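Local coordinates for protein polyisoprenyl-teichoic acid--peptidoglycan teichoic acid transferase TagV (Bacillus subtilis, PDB 6UF3) that belongs to the LytR-CpsA-Psr family of cell-envelope proteins in Gram-positive bacteria, at residues S212-T215 / S216-D220; T197-R200 / I201-L205; G159-D162 / R163-Q166. All coordinates share one frame; numbering follows the deposited sequence.

Contact 1 (S212-T215 / S216-D220)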
loop_
_atom_site.group_PDB
_atom_site.type_symbol
_atom_site.label_atom_id
_atom_site.label_comp_id
_atom_site.label_asym_id
_atom_site.label_seq_id
_atom_site.Cartn_x
_atom_site.Cartn_y
_atom_site.Cartn_z
ATOM N N SER A 212 9.084 6.969 16.782
ATOM C CA SER A 212 8.522 8.110 17.483
ATOM C C SER A 212 9.270 9.371 17.073
ATOM O O SER A 212 10.500 9.423 17.140
ATOM C CB SER A 212 8.616 7.909 18.995
ATOM O OG SER A 212 8.122 9.046 19.677
ATOM N N GLY A 213 8.527 10.377 16.621
ATOM C CA GLY A 213 9.126 11.609 16.151
ATOM C C GLY A 213 9.499 11.601 14.687
ATOM O O GLY A 213 9.929 12.634 14.165
ATOM N N PHE A 214 9.355 10.469 14.006
ATOM C CA PHE A 214 9.556 10.405 12.574
ATOM C C PHE A 214 8.465 11.214 11.870
ATOM O O PHE A 214 7.484 11.650 12.481
ATOM C CB PHE A 214 9.559 8.937 12.152
ATOM C CG PHE A 214 9.910 8.676 10.711
ATOM C CD1 PHE A 214 11.211 8.767 10.255
ATOM C CD2 PHE A 214 8.924 8.258 9.831
ATOM C CE1 PHE A 214 11.512 8.487 8.917
ATOM C CE2 PHE A 214 9.218 7.974 8.505
ATOM C CZ PHE A 214 10.507 8.080 8.053
ATOM N N THR A 215 8.640 11.421 10.569
ATOM C CA THR A 215 7.668 12.181 9.802
ATOM C C THR A 215 7.723 11.700 8.360
ATOM O O THR A 215 8.796 11.340 7.863
ATOM C CB THR A 215 7.936 13.690 9.908
ATOM O OG1 THR A 215 6.829 14.423 9.371
ATOM C CG2 THR A 215 9.215 14.073 9.169
ATOM N N SER A 216 6.557 11.664 7.701
ATOM C CA SER A 216 6.483 11.042 6.387
ATOM C C SER A 216 7.294 11.791 5.339
ATOM O O SER A 216 7.649 11.191 4.314
ATOM C CB SER A 216 5.022 10.908 5.933
ATOM O OG SER A 216 4.425 12.167 5.690
ATOM N N LYS A 217 7.604 13.072 5.568
ATOM C CA LYS A 217 8.483 13.774 4.637
ATOM C C LYS A 217 9.833 13.075 4.518
ATOM O O LYS A 217 10.474 13.138 3.464
ATOM C CB LYS A 217 8.673 15.231 5.064
ATOM C CG LYS A 217 9.580 16.041 4.129
ATOM C CD LYS A 217 9.536 17.524 4.430
ATOM C CE LYS A 217 10.650 18.270 3.695
ATOM N NZ LYS A 217 10.867 17.694 2.331
ATOM N N LYS A 218 10.267 12.378 5.571
ATOM C CA LYS A 218 11.576 11.740 5.554
ATOM C C LYS A 218 11.600 10.435 4.777
ATOM O O LYS A 218 12.691 9.914 4.518
ATOM C CB LYS A 218 12.058 11.492 6.982
ATOM C CG LYS A 218 12.463 12.790 7.689
ATOM C CD LYS A 218 12.748 12.558 9.154
ATOM C CE LYS A 218 13.161 13.855 9.840
ATOM N NZ LYS A 218 13.313 13.622 11.298
ATOM N N ILE A 219 10.438 9.903 4.404
ATOM C CA ILE A 219 10.392 8.660 3.642
ATOM C C ILE A 219 10.970 8.900 2.257
ATOM O O ILE A 219 10.659 9.903 1.601
ATOM C CB ILE A 219 8.953 8.134 3.546
ATOM C CG1 ILE A 219 8.399 7.857 4.938
ATOM C CG2 ILE A 219 8.917 6.859 2.681
ATOM C CD1 ILE A 219 6.882 7.622 4.972
ATOM N N ASP A 220 11.822 7.982 1.806
ATOM C CA ASP A 220 12.364 8.042 0.451
ATOM C C ASP A 220 11.354 7.375 -0.467
ATOM O O ASP A 220 11.165 6.155 -0.404
ATOM C CB ASP A 220 13.723 7.351 0.391
ATOM C CG ASP A 220 14.367 7.429 -0.989
ATOM O OD1 ASP A 220 13.919 8.256 -1.821
ATOM O OD2 ASP A 220 15.321 6.651 -1.240
HETATM O O HOH W 1 10.865 14.104 12.312
HETATM O O HOH W 2 6.066 14.987 7.149
#
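The ring of F214 meets I219 at its edge: CG1 of I219 lies near the ring plane, 3.7 Å from CE2 of F214. K218 comes in obliquely, its CB 3.6 Å from CE1 of F214, while Y211 makes an edge-to-face pair with the same ring. With CG anti to the backbone N (chi1 -173°), the phenyl group runs along the following turn toward these partners. M40 and S176 also touch it, so an aromatic side chain suits a place between strand 39-44 and helix 158-177.

On the polar side, T215 O accepts a bond from K218 N (2.9 Å, 155° at the hydrogen). The K218 chain then stretches out, extended beyond CG, and crosses the T215 side chain at about a right angle, with CG of K218 3.8 Å from CG2 of T215. A long aliphatic stem ending in an amine fits here, because it packs on the methyl and delivers NZ to a water 2.7 Å away. That water also makes a short contact, 2.5 Å, as donor to G213 O. G213 has a positive phi of 88°, a conformation that glycine adopts readily.

S216 N is held by D173 of helix 158-177, and I219 N bonds to S216 O, 3.1 Å away. The bonds K218 N to T215 O and I219 N to S216 O, each spanning three residues, mark the short 3-10 turn at 216-218, which leads from the loop after helix 201-210 into edge strand 220-222 of the mixed sheet.

Contact 2 (T197-R200 / I201-L205)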
loop_
_atom_site.group_PDB
_atom_site.type_symbol
_atom_site.label_atom_id
_atom_site.label_comp_id
_atom_site.label_asym_id
_atom_site.label_seq_id
_atom_site.Cartn_x
_atom_site.Cartn_y
_atom_site.Cartn_z
ATOM N N THR A 197 -3.209 -9.634 8.797
ATOM C CA THR A 197 -1.802 -9.259 8.936
ATOM C C THR A 197 -1.047 -10.285 9.769
ATOM O O THR A 197 -1.629 -10.976 10.612
ATOM C CB THR A 197 -1.660 -7.878 9.580
ATOM O OG1 THR A 197 -0.281 -7.471 9.573
ATOM C CG2 THR A 197 -2.172 -7.904 11.027
ATOM N N ASN A 198 0.264 -10.364 9.526
ATOM C CA ASN A 198 1.172 -11.120 10.376
ATOM C C ASN A 198 2.051 -10.209 11.226
ATOM O O ASN A 198 3.055 -10.669 11.776
ATOM C CB ASN A 198 2.040 -12.074 9.548
ATOM C CG ASN A 198 3.044 -11.353 8.670
ATOM O OD1 ASN A 198 2.838 -10.207 8.269
ATOM N ND2 ASN A 198 4.132 -12.042 8.337
ATOM N N ILE A 199 1.689 -8.933 11.344
ATOM C CA ILE A 199 2.315 -8.024 12.294
ATOM C C ILE A 199 1.586 -8.180 13.617
ATOM O O ILE A 199 0.360 -8.056 13.666
ATOM C CB ILE A 199 2.250 -6.570 11.810
ATOM C CG1 ILE A 199 2.929 -6.436 10.446
ATOM C CG2 ILE A 199 2.889 -5.629 12.852
ATOM C CD1 ILE A 199 2.846 -5.008 9.891
ATOM N N ARG A 200 2.331 -8.456 14.680
ATOM C CA ARG A 200 1.747 -8.618 16.000
ATOM C C ARG A 200 1.633 -7.267 16.686
ATOM O O ARG A 200 2.284 -6.295 16.303
ATOM C CB ARG A 200 2.583 -9.571 16.851
ATOM C CG ARG A 200 2.213 -11.024 16.658
ATOM C CD ARG A 200 3.437 -11.880 16.420
ATOM N NE ARG A 200 3.078 -13.278 16.199
ATOM C CZ ARG A 200 3.853 -14.311 16.515
ATOM N NH1 ARG A 200 3.441 -15.550 16.277
ATOM N NH2 ARG A 200 5.041 -14.103 17.068
ATOM N N ILE A 201 0.760 -7.209 17.688
ATOM C CA ILE A 201 0.568 -5.960 18.422
ATOM C C ILE A 201 1.886 -5.484 19.020
ATOM O O ILE A 201 2.241 -4.303 18.913
ATOM C CB ILE A 201 -0.519 -6.143 19.494
ATOM C CG1 ILE A 201 -1.899 -6.201 18.838
ATOM C CG2 ILE A 201 -0.436 -5.031 20.532
ATOM C CD1 ILE A 201 -2.268 -4.953 18.058
ATOM N N THR A 202 2.644 -6.401 19.628
ATOM C CA THR A 202 3.921 -6.035 20.234
ATOM C C THR A 202 4.893 -5.491 19.194
ATOM O O THR A 202 5.634 -4.539 19.465
ATOM C CB THR A 202 4.530 -7.237 20.954
ATOM O OG1 THR A 202 4.520 -8.370 20.074
ATOM C CG2 THR A 202 3.734 -7.569 22.197
ATOM N N GLU A 203 4.897 -6.069 17.990
ATOM C CA GLU A 203 5.766 -5.550 16.940
ATOM C C GLU A 203 5.351 -4.148 16.529
ATOM O O GLU A 203 6.203 -3.283 16.285
ATOM C CB GLU A 203 5.740 -6.478 15.729
ATOM C CG GLU A 203 6.338 -7.831 15.987
ATOM C CD GLU A 203 6.164 -8.744 14.787
ATOM O OE1 GLU A 203 5.087 -8.682 14.159
ATOM O OE2 GLU A 203 7.105 -9.499 14.470
ATOM N N GLY A 204 4.044 -3.906 16.437
ATOM C CA GLY A 204 3.574 -2.579 16.072
ATOM C C GLY A 204 3.907 -1.538 17.125
ATOM O O GLY A 204 4.288 -0.411 16.796
ATOM N N LEU A 205 3.766 -1.897 18.404
ATOM C CA LEU A 205 4.145 -0.979 19.475
ATOM C C LEU A 205 5.640 -0.700 19.452
ATOM O O LEU A 205 6.072 0.449 19.638
ATOM C CB LEU A 205 3.719 -1.546 20.832
ATOM C CG LEU A 205 2.208 -1.722 20.948
ATOM C CD1 LEU A 205 1.830 -2.294 22.300
ATOM C CD2 LEU A 205 1.496 -0.413 20.700
#
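E203 reaches back to the N-cap residue R200 at the start of helix 201-210, its carboxylate binding the R200 amide: one bond of a capping box, without the return bond from the R200 side chain. The tight part is the bond from R200 N to E203 OE1, 2.8 Å and almost straight at 173°; it arrives on the anti side of the carboxylate, 25° out of its plane. Beside it runs the first helical bond, G204 N to R200 O (3.0 Å). Glutamate suits the place: with CG beside its own backbone N (chi1 -66°) and the chain extended beyond, it spans the first turn. Its OE1 lies 3.4 Å from I199 CA, and its other oxygen forms a salt bridge with K90, which would favour the anion.

I199 packs more loosely, CG2 standing 4.0 Å from E203 OE1, and also touches K90 and V92 of strand 90-94. The exposed side belongs to R200, whose chain bends at chi2 and leads its guanidinium away, and to T202, whose OG1 stays 3.9 Å from R200 CB. Before the helix, T197 begins an ST turn: its OG1 accepts from I199 N at 3.0 Å.

Contact 3 (G159-D162 / R163-Q166)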
loop_
_atom_site.group_PDB
_atom_site.type_symbol
_atom_site.label_atom_id
_atom_site.label_comp_id
_atom_site.label_asym_id
_atom_site.label_seq_id
_atom_site.Cartn_x
_atom_site.Cartn_y
_atom_site.Cartn_z
ATOM N N GLY A 159 -3.319 8.917 -10.233
ATOM C CA GLY A 159 -3.851 9.776 -9.184
ATOM C C GLY A 159 -4.371 8.990 -7.995
ATOM O O GLY A 159 -4.206 9.402 -6.841
ATOM N N ARG A 160 -5.009 7.847 -8.264
ATOM C CA ARG A 160 -5.425 6.940 -7.199
ATOM C C ARG A 160 -4.238 6.507 -6.350
ATOM O O ARG A 160 -4.306 6.527 -5.120
ATOM C CB ARG A 160 -6.116 5.713 -7.798
ATOM C CG ARG A 160 -7.627 5.742 -7.768
ATOM C CD ARG A 160 -8.189 4.495 -8.443
ATOM N NE ARG A 160 -9.618 4.320 -8.203
ATOM C CZ ARG A 160 -10.356 3.358 -8.750
ATOM N NH1 ARG A 160 -11.652 3.273 -8.476
ATOM N NH2 ARG A 160 -9.797 2.482 -9.575
ATOM N N ASN A 161 -3.141 6.095 -6.997
ATOM C CA ASN A 161 -1.960 5.672 -6.249
ATOM C C ASN A 161 -1.395 6.822 -5.426
ATOM O O ASN A 161 -0.923 6.618 -4.299
ATOM C CB ASN A 161 -0.896 5.133 -7.205
ATOM C CG ASN A 161 -1.083 3.663 -7.506
ATOM O OD1 ASN A 161 -0.207 2.844 -7.232
ATOM N ND2 ASN A 161 -2.235 3.317 -8.061
ATOM N N ASP A 162 -1.442 8.037 -5.976
ATOM C CA ASP A 162 -0.964 9.196 -5.233
ATOM C C ASP A 162 -1.776 9.395 -3.962
ATOM O O ASP A 162 -1.217 9.565 -2.873
ATOM C CB ASP A 162 -1.019 10.443 -6.111
ATOM C CG ASP A 162 -0.169 11.568 -5.570
ATOM O OD1 ASP A 162 -0.522 12.127 -4.511
ATOM O OD2 ASP A 162 0.857 11.890 -6.201
ATOM N N ARG A 163 -3.106 9.362 -4.083
ATOM C CA ARG A 163 -3.958 9.541 -2.908
ATOM C C ARG A 163 -3.817 8.394 -1.910
ATOM O O ARG A 163 -3.891 8.619 -0.693
ATOM C CB ARG A 163 -5.415 9.714 -3.341
ATOM C CG ARG A 163 -5.704 11.090 -3.932
ATOM C CD ARG A 163 -7.131 11.211 -4.434
ATOM N NE ARG A 163 -7.206 11.108 -5.889
ATOM C CZ ARG A 163 -7.695 10.058 -6.545
ATOM N NH1 ARG A 163 -8.163 9.008 -5.878
ATOM N NH2 ARG A 163 -7.721 10.059 -7.872
ATOM N N GLN A 164 -3.615 7.165 -2.393
ATOM C CA GLN A 164 -3.367 6.048 -1.486
ATOM C C GLN A 164 -2.085 6.264 -0.685
ATOM O O GLN A 164 -2.052 6.034 0.532
ATOM C CB GLN A 164 -3.299 4.735 -2.277
ATOM C CG GLN A 164 -4.642 4.292 -2.836
ATOM C CD GLN A 164 -4.510 3.351 -4.025
ATOM O OE1 GLN A 164 -3.444 2.790 -4.282
ATOM N NE2 GLN A 164 -5.595 3.194 -4.768
ATOM N N LYS A 165 -1.013 6.698 -1.352
ATOM C CA LYS A 165 0.216 6.956 -0.613
ATOM C C LYS A 165 0.023 8.107 0.362
ATOM O O LYS A 165 0.581 8.093 1.462
ATOM C CB LYS A 165 1.368 7.230 -1.575
ATOM C CG LYS A 165 1.978 5.943 -2.143
ATOM C CD LYS A 165 3.213 6.228 -2.982
ATOM C CE LYS A 165 2.833 6.860 -4.317
ATOM N NZ LYS A 165 4.029 7.208 -5.144
ATOM N N GLN A 166 -0.773 9.108 -0.022
ATOM C CA GLN A 166 -1.099 10.199 0.903
ATOM C C GLN A 166 -1.769 9.683 2.175
ATOM O O GLN A 166 -1.456 10.131 3.291
ATOM C CB GLN A 166 -2.014 11.200 0.202
ATOM C CG GLN A 166 -1.585 12.634 0.279
ATOM C CD GLN A 166 -2.543 13.544 -0.458
ATOM O OE1 GLN A 166 -3.411 13.081 -1.201
ATOM N NE2 GLN A 166 -2.403 14.843 -0.247
#
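R163 turns its guanidinium back over the preceding helical turn through two torsions: chi1 of -75° sets CG beside the backbone N, and a bend at chi3 (-103°) folds the end of the chain. One guanidinium face thereby comes to lie on G159 O, 3.5 Å from the plane and over its centre. NH2 of R163 stands 3.5 Å from G159 C. An arginine suits the place because, while lying over the G159 carbonyl, its NH1 bonds to the carbonyl oxygens of Y146 and M149.

Q164 likewise leans back, its CG 3.2 Å from R160 O. Its amide lies near that of N161, the planes 43° apart, but its OE1 makes a weak bond to S27, and N161 ND2 bonds to D157 O. R160, extended from CG to NE, heads elsewhere to R148 O. Beneath these side chains run the i to i+4 bonds of helix 158-177, such as R163 N to G159 O (3.0 Å) and Q164 N to R160 O (2.9 Å).

G159 O therefore serves twice, as acceptor for R163 N and as a partially negative surface under a cation. That proximity probably stabilises the positive charge on R163, while its bonds to Y146 and M149 tie helix 158-177 to the end of helix 140-148.

How the contacts relate
Along the chain the contacts run in the order 3, 2, 1, and none touches another. Contact 3 lies nearest the middle, about 9 Å from the chain centre, whereas contacts 1 and 2 each lie about 17 Å out. Helix 158-177 carries contact 3, and its later residues D173 and S176 bond to the loop of contact 1; the nearest atoms of contacts 1 and 3 are about 7 Å apart. Helix 201-210 starts in contact 2 and leads toward contact 1, whose centre is about 20 Å away. Contacts 2 and 3 sit on opposite sides of the chain centre; contacts 2 and 1 hold end residues of the sheet's outermost strands within this chain, 196-197 and 220-222.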